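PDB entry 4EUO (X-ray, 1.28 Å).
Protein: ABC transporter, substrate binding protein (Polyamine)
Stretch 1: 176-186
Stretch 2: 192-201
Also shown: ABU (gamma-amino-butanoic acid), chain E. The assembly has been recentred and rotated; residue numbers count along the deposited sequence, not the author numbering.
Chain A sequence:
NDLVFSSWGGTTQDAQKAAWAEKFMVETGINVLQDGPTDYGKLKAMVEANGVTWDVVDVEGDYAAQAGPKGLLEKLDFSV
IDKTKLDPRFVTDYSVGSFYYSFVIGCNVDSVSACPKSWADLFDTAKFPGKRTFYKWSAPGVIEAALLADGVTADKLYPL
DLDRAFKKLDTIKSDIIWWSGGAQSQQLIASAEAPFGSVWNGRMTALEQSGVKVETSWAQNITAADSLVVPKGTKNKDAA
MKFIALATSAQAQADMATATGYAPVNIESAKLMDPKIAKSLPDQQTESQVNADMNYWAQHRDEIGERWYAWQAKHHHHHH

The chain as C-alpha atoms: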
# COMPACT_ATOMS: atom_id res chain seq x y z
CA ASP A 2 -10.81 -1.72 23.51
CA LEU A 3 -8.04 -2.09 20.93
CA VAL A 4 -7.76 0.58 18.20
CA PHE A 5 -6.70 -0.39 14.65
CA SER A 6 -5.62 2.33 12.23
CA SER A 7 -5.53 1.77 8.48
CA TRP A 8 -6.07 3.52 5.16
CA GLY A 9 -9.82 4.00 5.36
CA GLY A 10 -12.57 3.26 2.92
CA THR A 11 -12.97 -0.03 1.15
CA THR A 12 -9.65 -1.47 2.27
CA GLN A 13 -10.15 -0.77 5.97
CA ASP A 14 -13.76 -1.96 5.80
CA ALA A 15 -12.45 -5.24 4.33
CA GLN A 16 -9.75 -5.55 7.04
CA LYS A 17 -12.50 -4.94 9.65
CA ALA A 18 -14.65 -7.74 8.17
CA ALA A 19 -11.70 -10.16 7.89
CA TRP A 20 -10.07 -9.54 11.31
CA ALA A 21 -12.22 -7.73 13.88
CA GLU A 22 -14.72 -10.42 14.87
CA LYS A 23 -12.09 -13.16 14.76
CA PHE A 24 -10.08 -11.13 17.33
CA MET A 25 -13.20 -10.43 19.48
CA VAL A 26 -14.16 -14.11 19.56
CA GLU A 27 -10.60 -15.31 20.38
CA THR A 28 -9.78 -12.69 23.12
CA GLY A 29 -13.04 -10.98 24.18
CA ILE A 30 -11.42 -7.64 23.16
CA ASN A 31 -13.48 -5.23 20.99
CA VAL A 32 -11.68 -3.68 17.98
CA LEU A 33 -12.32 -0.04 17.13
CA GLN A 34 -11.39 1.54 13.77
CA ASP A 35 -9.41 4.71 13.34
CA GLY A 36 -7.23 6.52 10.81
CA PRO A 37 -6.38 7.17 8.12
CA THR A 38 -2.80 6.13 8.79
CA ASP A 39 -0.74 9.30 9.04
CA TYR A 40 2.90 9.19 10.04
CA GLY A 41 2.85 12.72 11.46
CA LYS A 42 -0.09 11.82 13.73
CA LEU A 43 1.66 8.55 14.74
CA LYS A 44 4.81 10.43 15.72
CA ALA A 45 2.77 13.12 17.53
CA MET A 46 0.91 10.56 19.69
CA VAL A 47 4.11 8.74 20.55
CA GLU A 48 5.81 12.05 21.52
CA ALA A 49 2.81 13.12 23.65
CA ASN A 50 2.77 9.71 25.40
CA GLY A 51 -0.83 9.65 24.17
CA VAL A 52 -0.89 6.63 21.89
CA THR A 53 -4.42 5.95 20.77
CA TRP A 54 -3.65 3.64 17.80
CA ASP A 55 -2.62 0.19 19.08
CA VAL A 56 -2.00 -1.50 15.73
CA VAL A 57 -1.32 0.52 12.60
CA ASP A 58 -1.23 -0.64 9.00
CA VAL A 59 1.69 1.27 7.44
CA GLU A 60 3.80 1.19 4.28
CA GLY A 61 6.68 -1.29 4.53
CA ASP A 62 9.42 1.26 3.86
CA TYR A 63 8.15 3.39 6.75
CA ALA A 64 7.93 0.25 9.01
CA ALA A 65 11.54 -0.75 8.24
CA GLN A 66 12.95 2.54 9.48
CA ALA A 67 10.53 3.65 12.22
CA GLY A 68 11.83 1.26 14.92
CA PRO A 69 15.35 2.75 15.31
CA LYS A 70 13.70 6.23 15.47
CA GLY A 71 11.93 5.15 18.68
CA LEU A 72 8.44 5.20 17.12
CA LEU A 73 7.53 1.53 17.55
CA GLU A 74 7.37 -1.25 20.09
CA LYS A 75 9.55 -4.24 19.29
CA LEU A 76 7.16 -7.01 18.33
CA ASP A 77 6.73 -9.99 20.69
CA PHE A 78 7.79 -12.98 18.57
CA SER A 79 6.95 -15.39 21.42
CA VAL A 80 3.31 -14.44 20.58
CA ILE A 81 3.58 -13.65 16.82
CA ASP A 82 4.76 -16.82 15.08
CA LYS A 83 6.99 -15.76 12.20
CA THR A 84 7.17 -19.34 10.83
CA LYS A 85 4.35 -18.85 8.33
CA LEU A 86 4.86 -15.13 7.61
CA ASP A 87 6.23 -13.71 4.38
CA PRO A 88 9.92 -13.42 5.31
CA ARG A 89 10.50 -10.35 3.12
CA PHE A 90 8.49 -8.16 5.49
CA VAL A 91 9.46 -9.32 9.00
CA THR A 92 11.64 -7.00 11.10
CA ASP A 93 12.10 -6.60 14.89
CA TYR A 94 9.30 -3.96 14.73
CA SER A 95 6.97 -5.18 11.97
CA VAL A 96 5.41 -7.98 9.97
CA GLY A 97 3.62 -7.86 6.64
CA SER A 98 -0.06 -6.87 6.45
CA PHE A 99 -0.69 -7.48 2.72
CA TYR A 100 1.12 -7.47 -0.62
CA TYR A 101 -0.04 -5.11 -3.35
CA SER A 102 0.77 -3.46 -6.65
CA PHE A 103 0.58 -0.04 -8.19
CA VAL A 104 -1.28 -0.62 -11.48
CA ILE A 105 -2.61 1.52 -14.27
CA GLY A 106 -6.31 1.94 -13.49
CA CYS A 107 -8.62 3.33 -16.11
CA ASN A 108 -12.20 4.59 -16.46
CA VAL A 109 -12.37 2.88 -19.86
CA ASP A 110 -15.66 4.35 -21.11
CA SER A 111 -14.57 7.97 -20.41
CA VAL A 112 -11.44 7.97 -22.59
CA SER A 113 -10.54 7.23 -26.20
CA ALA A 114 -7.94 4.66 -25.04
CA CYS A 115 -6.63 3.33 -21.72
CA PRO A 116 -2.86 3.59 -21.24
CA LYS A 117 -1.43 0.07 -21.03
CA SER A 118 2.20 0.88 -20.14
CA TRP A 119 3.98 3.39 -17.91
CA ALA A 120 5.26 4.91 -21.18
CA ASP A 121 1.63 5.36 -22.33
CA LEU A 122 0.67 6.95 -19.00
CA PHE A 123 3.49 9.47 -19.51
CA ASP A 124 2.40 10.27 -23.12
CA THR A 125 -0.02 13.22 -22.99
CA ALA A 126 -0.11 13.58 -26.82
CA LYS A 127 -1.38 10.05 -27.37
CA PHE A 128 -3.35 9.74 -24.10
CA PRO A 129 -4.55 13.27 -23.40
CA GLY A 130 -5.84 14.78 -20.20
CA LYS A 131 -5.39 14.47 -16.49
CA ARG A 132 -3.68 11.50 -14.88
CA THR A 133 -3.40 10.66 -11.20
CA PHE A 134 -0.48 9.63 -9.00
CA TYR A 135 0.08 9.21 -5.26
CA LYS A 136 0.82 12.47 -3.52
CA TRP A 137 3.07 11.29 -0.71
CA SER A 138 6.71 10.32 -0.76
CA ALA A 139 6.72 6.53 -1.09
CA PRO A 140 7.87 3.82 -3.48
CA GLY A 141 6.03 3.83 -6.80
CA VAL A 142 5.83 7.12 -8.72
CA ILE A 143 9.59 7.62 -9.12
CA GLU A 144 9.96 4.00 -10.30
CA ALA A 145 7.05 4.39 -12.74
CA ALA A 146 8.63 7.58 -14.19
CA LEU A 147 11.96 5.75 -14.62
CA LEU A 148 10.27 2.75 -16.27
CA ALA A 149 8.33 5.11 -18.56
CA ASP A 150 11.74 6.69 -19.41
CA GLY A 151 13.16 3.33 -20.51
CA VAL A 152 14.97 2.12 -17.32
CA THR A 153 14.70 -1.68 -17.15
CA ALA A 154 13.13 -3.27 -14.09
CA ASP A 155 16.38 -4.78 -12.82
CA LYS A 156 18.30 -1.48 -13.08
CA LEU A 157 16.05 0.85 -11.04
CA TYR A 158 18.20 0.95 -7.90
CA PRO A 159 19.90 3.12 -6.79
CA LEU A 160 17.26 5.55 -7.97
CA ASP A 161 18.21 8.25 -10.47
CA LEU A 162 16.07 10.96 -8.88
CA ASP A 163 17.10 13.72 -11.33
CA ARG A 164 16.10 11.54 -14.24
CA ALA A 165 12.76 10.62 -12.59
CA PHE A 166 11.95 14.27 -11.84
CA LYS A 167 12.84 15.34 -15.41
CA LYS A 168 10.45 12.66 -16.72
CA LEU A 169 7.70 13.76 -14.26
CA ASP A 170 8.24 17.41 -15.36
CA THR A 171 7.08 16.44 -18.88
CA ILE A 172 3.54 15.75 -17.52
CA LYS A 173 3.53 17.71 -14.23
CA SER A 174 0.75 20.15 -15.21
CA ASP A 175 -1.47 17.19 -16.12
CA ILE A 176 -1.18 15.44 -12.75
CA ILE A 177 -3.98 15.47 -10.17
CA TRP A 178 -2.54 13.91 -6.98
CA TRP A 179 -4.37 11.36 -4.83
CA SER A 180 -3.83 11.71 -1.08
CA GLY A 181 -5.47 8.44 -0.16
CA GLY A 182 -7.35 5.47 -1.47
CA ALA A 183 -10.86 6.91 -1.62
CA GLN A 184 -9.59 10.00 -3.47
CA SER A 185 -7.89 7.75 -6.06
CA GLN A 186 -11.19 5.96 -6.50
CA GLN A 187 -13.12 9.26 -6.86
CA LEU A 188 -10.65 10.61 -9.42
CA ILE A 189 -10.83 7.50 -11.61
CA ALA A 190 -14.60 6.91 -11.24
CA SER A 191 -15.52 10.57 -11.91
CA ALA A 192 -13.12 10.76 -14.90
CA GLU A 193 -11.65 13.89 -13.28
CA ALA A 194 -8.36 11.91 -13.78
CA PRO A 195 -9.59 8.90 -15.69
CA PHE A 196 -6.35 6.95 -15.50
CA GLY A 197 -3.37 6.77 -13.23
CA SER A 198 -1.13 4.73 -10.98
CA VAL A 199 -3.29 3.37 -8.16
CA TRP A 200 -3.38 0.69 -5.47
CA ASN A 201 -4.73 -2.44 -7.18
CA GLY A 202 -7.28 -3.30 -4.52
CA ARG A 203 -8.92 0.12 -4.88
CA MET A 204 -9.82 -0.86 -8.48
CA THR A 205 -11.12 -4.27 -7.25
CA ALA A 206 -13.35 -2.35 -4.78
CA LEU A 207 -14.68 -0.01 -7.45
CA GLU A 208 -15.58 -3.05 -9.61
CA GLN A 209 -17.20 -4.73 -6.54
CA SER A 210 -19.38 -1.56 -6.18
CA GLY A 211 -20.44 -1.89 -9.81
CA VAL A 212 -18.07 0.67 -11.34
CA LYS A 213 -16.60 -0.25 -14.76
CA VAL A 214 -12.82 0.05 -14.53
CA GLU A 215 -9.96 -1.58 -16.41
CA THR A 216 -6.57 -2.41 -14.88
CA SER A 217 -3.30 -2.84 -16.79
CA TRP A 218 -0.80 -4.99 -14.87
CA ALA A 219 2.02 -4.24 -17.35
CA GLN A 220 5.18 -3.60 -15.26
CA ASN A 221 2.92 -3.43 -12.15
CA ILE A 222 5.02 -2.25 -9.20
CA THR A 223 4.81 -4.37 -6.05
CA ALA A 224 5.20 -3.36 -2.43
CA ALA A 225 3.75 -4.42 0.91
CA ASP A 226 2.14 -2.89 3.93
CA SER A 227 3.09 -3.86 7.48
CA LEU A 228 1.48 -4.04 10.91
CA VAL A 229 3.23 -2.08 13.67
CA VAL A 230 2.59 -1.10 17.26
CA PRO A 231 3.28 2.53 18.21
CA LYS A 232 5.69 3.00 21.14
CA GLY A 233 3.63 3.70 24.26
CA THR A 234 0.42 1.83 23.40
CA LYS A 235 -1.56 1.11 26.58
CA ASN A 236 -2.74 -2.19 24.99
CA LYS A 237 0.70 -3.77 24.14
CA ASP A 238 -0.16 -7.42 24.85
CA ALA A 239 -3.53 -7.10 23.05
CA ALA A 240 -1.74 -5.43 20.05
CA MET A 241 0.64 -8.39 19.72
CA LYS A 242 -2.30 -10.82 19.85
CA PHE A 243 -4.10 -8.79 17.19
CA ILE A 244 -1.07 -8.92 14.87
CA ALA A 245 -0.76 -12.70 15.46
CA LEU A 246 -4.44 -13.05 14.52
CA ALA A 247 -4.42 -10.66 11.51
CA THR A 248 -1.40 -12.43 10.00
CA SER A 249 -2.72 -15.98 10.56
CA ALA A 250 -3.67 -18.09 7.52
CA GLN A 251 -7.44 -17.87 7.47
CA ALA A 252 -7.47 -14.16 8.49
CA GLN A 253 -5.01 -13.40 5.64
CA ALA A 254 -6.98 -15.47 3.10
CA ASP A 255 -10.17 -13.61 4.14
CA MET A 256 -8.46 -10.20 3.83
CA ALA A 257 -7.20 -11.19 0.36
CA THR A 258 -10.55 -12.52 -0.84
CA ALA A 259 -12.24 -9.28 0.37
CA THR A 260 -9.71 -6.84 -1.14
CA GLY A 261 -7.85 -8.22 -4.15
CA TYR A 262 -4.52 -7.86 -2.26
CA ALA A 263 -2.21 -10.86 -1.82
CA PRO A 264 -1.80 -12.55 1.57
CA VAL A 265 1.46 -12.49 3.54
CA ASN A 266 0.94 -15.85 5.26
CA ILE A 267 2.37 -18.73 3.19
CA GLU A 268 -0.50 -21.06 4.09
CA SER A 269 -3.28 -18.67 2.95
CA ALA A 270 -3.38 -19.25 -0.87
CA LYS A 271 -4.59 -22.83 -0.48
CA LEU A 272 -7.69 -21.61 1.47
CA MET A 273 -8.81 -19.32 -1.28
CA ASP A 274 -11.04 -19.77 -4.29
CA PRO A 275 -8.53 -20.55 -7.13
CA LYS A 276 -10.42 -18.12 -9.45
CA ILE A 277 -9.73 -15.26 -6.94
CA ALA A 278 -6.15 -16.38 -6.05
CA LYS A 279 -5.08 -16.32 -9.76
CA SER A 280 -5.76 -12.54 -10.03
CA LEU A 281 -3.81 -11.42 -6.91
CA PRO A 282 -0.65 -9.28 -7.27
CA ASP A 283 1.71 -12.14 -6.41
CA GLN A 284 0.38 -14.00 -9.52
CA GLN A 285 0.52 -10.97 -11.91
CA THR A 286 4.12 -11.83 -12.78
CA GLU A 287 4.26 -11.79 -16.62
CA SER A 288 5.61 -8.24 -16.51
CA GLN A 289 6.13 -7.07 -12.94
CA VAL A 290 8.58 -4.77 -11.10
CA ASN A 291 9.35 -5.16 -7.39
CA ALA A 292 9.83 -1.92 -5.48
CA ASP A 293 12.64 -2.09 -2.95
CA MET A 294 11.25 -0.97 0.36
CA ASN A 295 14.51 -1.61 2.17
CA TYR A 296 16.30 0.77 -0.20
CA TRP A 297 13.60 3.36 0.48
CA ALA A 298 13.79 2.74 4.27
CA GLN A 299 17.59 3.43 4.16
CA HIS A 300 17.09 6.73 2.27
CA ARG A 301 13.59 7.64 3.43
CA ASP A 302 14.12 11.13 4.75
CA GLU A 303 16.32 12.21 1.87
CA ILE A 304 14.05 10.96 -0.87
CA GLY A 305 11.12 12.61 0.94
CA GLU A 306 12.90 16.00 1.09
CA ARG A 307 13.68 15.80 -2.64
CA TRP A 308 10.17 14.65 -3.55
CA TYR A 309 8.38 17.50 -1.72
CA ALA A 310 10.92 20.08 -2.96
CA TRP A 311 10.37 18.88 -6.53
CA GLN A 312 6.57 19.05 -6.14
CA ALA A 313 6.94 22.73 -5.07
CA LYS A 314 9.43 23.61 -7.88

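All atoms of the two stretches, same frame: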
# COMPACT_ATOMS: atom_id res chain seq x y z
N ILE A 176 -0.99 16.34 -13.89
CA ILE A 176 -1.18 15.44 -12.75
C ILE A 176 -2.22 16.01 -11.77
O ILE A 176 -2.13 17.20 -11.37
CB ILE A 176 0.16 15.18 -12.01
CG1 ILE A 176 1.17 14.47 -12.95
CG2 ILE A 176 -0.10 14.37 -10.70
CD1 ILE A 176 2.54 14.28 -12.36
N ILE A 177 -3.13 15.17 -11.32
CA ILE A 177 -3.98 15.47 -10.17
C ILE A 177 -3.52 14.41 -9.14
O ILE A 177 -3.57 13.19 -9.43
CB ILE A 177 -5.48 15.35 -10.45
CG1 ILE A 177 -5.92 16.38 -11.50
CG2 ILE A 177 -6.27 15.56 -9.11
CD1 ILE A 177 -7.37 16.30 -11.86
N TRP A 178 -3.08 14.83 -7.97
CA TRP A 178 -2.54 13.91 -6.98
C TRP A 178 -3.63 13.28 -6.15
O TRP A 178 -4.64 13.93 -5.87
CB TRP A 178 -1.59 14.68 -6.05
CG TRP A 178 -0.48 15.36 -6.79
CD1 TRP A 178 -0.42 16.68 -7.15
CD2 TRP A 178 0.73 14.76 -7.24
NE1 TRP A 178 0.76 16.94 -7.80
CE2 TRP A 178 1.49 15.76 -7.88
CE3 TRP A 178 1.25 13.44 -7.18
CZ2 TRP A 178 2.74 15.50 -8.45
CZ3 TRP A 178 2.50 13.20 -7.74
CH2 TRP A 178 3.22 14.22 -8.36
N TRP A 179 -3.44 12.00 -5.77
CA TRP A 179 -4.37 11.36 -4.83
C TRP A 179 -3.66 11.24 -3.49
O TRP A 179 -2.54 10.74 -3.38
CB TRP A 179 -4.98 10.02 -5.30
CG TRP A 179 -4.04 8.93 -5.76
CD1 TRP A 179 -3.63 8.69 -7.03
CD2 TRP A 179 -3.52 7.86 -4.96
NE1 TRP A 179 -2.86 7.55 -7.08
CE2 TRP A 179 -2.76 7.03 -5.82
CE3 TRP A 179 -3.62 7.51 -3.61
CZ2 TRP A 179 -2.15 5.85 -5.38
CZ3 TRP A 179 -3.02 6.34 -3.17
CH2 TRP A 179 -2.27 5.55 -4.05
N SER A 180 -4.36 11.73 -2.44
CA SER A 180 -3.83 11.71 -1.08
C SER A 180 -4.10 10.41 -0.36
O SER A 180 -3.45 10.12 0.64
CB SER A 180 -4.45 12.82 -0.25
OG SER A 180 -4.04 14.07 -0.77
N GLY A 181 -5.09 9.69 -0.81
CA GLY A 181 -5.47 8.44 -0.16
C GLY A 181 -6.31 7.61 -1.09
O GLY A 181 -6.63 8.03 -2.21
N GLY A 182 -6.68 6.44 -0.62
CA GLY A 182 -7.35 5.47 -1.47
C GLY A 182 -8.68 5.91 -2.02
O GLY A 182 -8.93 5.79 -3.22
N ALA A 183 -9.54 6.47 -1.16
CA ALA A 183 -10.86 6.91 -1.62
C ALA A 183 -10.75 8.04 -2.65
O ALA A 183 -11.51 8.04 -3.63
CB ALA A 183 -11.72 7.32 -0.45
N GLN A 184 -9.78 8.95 -2.47
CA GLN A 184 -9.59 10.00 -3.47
C GLN A 184 -9.13 9.41 -4.79
O GLN A 184 -9.59 9.87 -5.85
CB GLN A 184 -8.61 11.05 -2.99
CG GLN A 184 -8.39 12.13 -4.04
CD GLN A 184 -7.72 13.32 -3.47
OE1 GLN A 184 -6.76 13.24 -2.73
NE2 GLN A 184 -8.18 14.49 -3.91
N SER A 185 -8.25 8.35 -4.78
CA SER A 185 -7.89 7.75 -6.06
C SER A 185 -9.09 7.15 -6.74
O SER A 185 -9.24 7.27 -7.97
CB SER A 185 -6.79 6.71 -5.90
OG SER A 185 -7.25 5.50 -5.32
N GLN A 186 -9.99 6.55 -5.95
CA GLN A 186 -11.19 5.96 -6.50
C GLN A 186 -12.13 7.03 -7.07
O GLN A 186 -12.66 6.85 -8.17
CB GLN A 186 -11.90 5.15 -5.41
CG GLN A 186 -11.10 3.87 -5.04
CD GLN A 186 -11.63 3.26 -3.80
OE1 GLN A 186 -11.69 3.90 -2.71
NE2 GLN A 186 -11.94 1.96 -3.86
N ALA A 192 -13.86 10.37 -13.71
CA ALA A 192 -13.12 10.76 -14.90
C ALA A 192 -12.51 12.15 -14.75
O ALA A 192 -12.05 12.73 -15.73
CB ALA A 192 -13.97 10.66 -16.16
N GLU A 193 -12.39 12.66 -13.50
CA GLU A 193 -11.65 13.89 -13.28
C GLU A 193 -10.17 13.62 -13.65
O GLU A 193 -9.49 14.47 -14.19
CB GLU A 193 -11.79 14.35 -11.82
CG GLU A 193 -11.23 15.70 -11.48
CD GLU A 193 -11.53 16.09 -10.04
OE1 GLU A 193 -12.48 15.53 -9.44
OE2 GLU A 193 -10.78 16.93 -9.49
N ALA A 194 -9.67 12.41 -13.32
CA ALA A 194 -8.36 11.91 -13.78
C ALA A 194 -8.63 10.48 -14.10
O ALA A 194 -8.60 9.61 -13.24
CB ALA A 194 -7.29 12.06 -12.72
N PRO A 195 -9.04 10.22 -15.36
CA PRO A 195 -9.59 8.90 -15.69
C PRO A 195 -8.62 7.74 -15.74
O PRO A 195 -9.04 6.59 -15.89
CB PRO A 195 -10.26 9.13 -17.04
CG PRO A 195 -9.44 10.22 -17.65
CD PRO A 195 -9.14 11.15 -16.49
N PHE A 196 -7.33 8.02 -15.59
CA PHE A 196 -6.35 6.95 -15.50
C PHE A 196 -5.20 7.41 -14.63
O PHE A 196 -5.01 8.60 -14.42
CB PHE A 196 -5.90 6.41 -16.88
CG PHE A 196 -5.67 7.46 -17.94
CD1 PHE A 196 -4.62 8.36 -17.84
CD2 PHE A 196 -6.50 7.55 -19.05
CE1 PHE A 196 -4.41 9.34 -18.82
CE2 PHE A 196 -6.27 8.51 -20.05
CZ PHE A 196 -5.23 9.40 -19.92
N GLY A 197 -4.48 6.45 -14.08
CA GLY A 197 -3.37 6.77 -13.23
C GLY A 197 -2.81 5.54 -12.57
O GLY A 197 -3.27 4.42 -12.82
N SER A 198 -1.80 5.79 -11.74
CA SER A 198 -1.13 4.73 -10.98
C SER A 198 -1.79 4.62 -9.61
O SER A 198 -1.72 5.57 -8.83
CB SER A 198 0.34 5.04 -10.82
OG SER A 198 0.89 4.02 -10.01
N VAL A 199 -2.46 3.52 -9.35
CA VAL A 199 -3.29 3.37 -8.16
C VAL A 199 -3.05 2.04 -7.48
O VAL A 199 -2.53 1.09 -8.09
CB VAL A 199 -4.81 3.47 -8.56
CG1 VAL A 199 -5.12 4.86 -9.13
CG2 VAL A 199 -5.18 2.41 -9.59
N TRP A 200 -3.47 1.93 -6.21
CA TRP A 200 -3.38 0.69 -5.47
C TRP A 200 -4.35 -0.30 -6.11
O TRP A 200 -5.53 0.04 -6.31
CB TRP A 200 -3.75 0.93 -4.00
CG TRP A 200 -2.80 1.77 -3.23
CD1 TRP A 200 -1.44 1.77 -3.31
CD2 TRP A 200 -3.14 2.66 -2.15
NE1 TRP A 200 -0.90 2.63 -2.36
CE2 TRP A 200 -1.92 3.17 -1.62
CE3 TRP A 200 -4.35 3.07 -1.58
CZ2 TRP A 200 -1.89 4.09 -0.56
CZ3 TRP A 200 -4.32 3.93 -0.49
CH2 TRP A 200 -3.10 4.45 -0.01
N ASN A 201 -3.89 -1.53 -6.40
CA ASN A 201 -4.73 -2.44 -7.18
C ASN A 201 -6.07 -2.75 -6.54
O ASN A 201 -7.10 -2.83 -7.23
CB ASN A 201 -3.97 -3.71 -7.55
CG ASN A 201 -3.75 -4.65 -6.39
OD1 ASN A 201 -2.84 -4.45 -5.56
ND2 ASN A 201 -4.62 -5.66 -6.27
N ABU E . -0.34 1.35 1.40
CD ABU E . -1.33 0.62 0.59
CB ABU E . -2.74 0.96 1.00
CG ABU E . -3.70 0.17 0.17
C ABU E . -5.16 0.50 0.37
O ABU E . -6.01 0.11 -0.57
OXT ABU E . -5.60 1.25 1.36
O HOH W 1 -4.99 3.97 -4.87

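Residues 176-179 form a weakly bonded strand that runs nearly parallel to strand 196-200, their axes 17° apart. At a closest approach of 9.3 Å they are too distant to pair as neighbours in a sheet, so side chains must fill the gap. After Gly-181, the N-cap residue, the first stretch turns into a helix.

Trp-179 has the largest area covered by the other stretch of any residue in the contact. Its CA-to-CB bond points toward the second stretch, and NE1 donates a hydrogen bond to Ser-198 O at 2.9 Å, satisfying the one polar atom of a buried indole. Farther along the same side of the indole, the edge of its six-membered ring meets the face of Trp-200, with Trp-179 CH2 3.4 Å from Trp-200 CE2 and the six-membered rings inclined at 77°. The opposite face of Trp-200 carries the ligand, gamma-amino-butanoic acid, whose C atom lies 3.3 Å from Trp-200 CE3; Trp-179 thus backs the ring that lines the site.

Gly-182 suits its crowded position: its N is 3.4 Å from Trp-200 CZ3, and an ideal CB would sit only 3.2 Å from that atom. Ser-185 OG donates to Gly-182 O (2.7 Å) and accepts from a water (2.8 Å) that in turn accepts from Trp-200 N (2.9 Å). At the other end, Ile-177 CD1 packs 4.3 Å from Ala-194 CB, apolar against apolar.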